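Hypothetical protein, conserved (Leishmania major, PDB 2B4W) is of unknown function but probably adopts a five-bladed beta-propeller fold, as in the fructosidase-type glycosidases. Local coordinates at residues N165-D168 and E169-A172. Numbering follows the deposited sequence.
Sequences NSID and ELGA
With CG beside its own backbone N (chi1 -60°) and the chain extended beyond it, Glu169 reaches back over one short 3-10 turn to Asn165, while Asn165, its CG likewise beside the backbone N, turns its amide to the same carboxylate. The turn belongs to the loop joining strand 159-164 to helix 172-176 in one blade of a probable beta-propeller. Each carboxylate oxygen accepts a hydrogen bond from Asn165. Asn165 ND2 meets Glu169 OE2 at 3.0 Å on the syn side but tilted out of the carboxylate plane, with an N-H...O angle of 165°; Asn165 N approaches Glu169 OE1 at 3.1 Å from above that plane. Two separate donors of one residue thus hold the two oxygens, which should restrict rotation about the CG-CD bond. The amide and carboxylate planes stand 65° apart.

Two i to i+3 bonds define the turn: Glu169 N to Ser166 O at 2.9 Å, and Leu170 N to Ile167 O at 3.2 Å. On the buried side, Ile167 CD1 lies 3.8 Å from Leu170 CD2, and these side chains also pack on Leu145 and Val147, respectively, of strand 145-149. Gly171 occupies the N-cap position of helix 172-176. A water donates to Ile167 O at 2.8 Å and to Leu170 O, the latter at a doubtfully short 2.5 Å.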
loop_
_atom_site.group_PDB
_atom_site.type_symbol
_atom_site.label_atom_id
_atom_site.label_comp_id
_atom_site.label_asym_id
_atom_site.label_seq_id
_atom_site.Cartn_x
_atom_site.Cartn_y
_atom_site.Cartn_z
ATOM N N ASN A 165 -12.001 -6.359 -17.559
ATOM C CA ASN A 165 -13.225 -5.627 -17.817
ATOM C C ASN A 165 -13.871 -5.083 -16.546
ATOM O O ASN A 165 -14.521 -4.030 -16.605
ATOM C CB ASN A 165 -14.297 -6.461 -18.551
ATOM C CG ASN A 165 -13.849 -6.819 -19.955
ATOM O OD1 ASN A 165 -13.437 -5.948 -20.726
ATOM N ND2 ASN A 165 -13.907 -8.099 -20.279
ATOM N N SER A 166 -13.722 -5.796 -15.444
ATOM C CA SER A 166 -14.379 -5.422 -14.205
ATOM C C SER A 166 -13.976 -6.321 -13.052
ATOM O O SER A 166 -13.314 -7.330 -13.257
ATOM C CB SER A 166 -15.902 -5.534 -14.305
ATOM O OG SER A 166 -16.243 -6.904 -14.425
ATOM N N ILE A 167 -14.451 -5.896 -11.875
ATOM C CA ILE A 167 -14.067 -6.581 -10.646
ATOM C C ILE A 167 -14.586 -8.014 -10.590
ATOM O O ILE A 167 -14.015 -8.865 -9.912
ATOM C CB ILE A 167 -14.565 -5.826 -9.395
ATOM C CG1 ILE A 167 -13.710 -6.060 -8.160
ATOM C CG2 ILE A 167 -16.023 -6.189 -9.145
ATOM C CD1 ILE A 167 -12.239 -5.745 -8.244
ATOM N N ASP A 168 -15.660 -8.220 -11.319
ATOM C CA ASP A 168 -16.291 -9.497 -11.544
ATOM C C ASP A 168 -15.395 -10.492 -12.261
ATOM O O ASP A 168 -15.737 -11.672 -12.325
ATOM C CB ASP A 168 -17.552 -9.330 -12.400
ATOM C CG ASP A 168 -18.584 -8.472 -11.709
ATOM O OD1 ASP A 168 -18.857 -8.729 -10.520
ATOM O OD2 ASP A 168 -19.097 -7.539 -12.368
ATOM N N GLU A 169 -14.272 -10.043 -12.808
ATOM C CA GLU A 169 -13.430 -10.991 -13.524
ATOM C C GLU A 169 -12.168 -11.334 -12.737
ATOM O O GLU A 169 -11.388 -12.173 -13.143
ATOM C CB GLU A 169 -13.006 -10.411 -14.870
ATOM C CG GLU A 169 -14.196 -10.079 -15.767
ATOM C CD GLU A 169 -13.675 -9.814 -17.170
ATOM O OE1 GLU A 169 -12.499 -9.395 -17.254
ATOM O OE2 GLU A 169 -14.446 -10.044 -18.120
ATOM N N LEU A 170 -12.011 -10.610 -11.638
ATOM C CA LEU A 170 -10.887 -10.783 -10.745
ATOM C C LEU A 170 -10.952 -12.155 -10.062
ATOM O O LEU A 170 -12.005 -12.508 -9.535
ATOM C CB LEU A 170 -10.900 -9.679 -9.691
ATOM C CG LEU A 170 -9.585 -9.495 -8.936
ATOM C CD1 LEU A 170 -8.523 -8.937 -9.857
ATOM C CD2 LEU A 170 -9.779 -8.577 -7.746
ATOM N N GLY A 171 -9.840 -12.865 -10.085
ATOM C CA GLY A 171 -9.667 -14.201 -9.525
ATOM C C GLY A 171 -8.266 -14.725 -9.823
ATOM O O GLY A 171 -7.512 -14.053 -10.540
ATOM N N ALA A 172 -7.924 -15.883 -9.269
ATOM C CA ALA A 172 -6.554 -16.380 -9.164
ATOM C C ALA A 172 -5.899 -16.623 -10.510
ATOM O O ALA A 172 -4.728 -16.309 -10.742
ATOM C CB ALA A 172 -6.532 -17.654 -8.317
HETATM O O HOH W 1 -14.260 -11.558 -9.013
#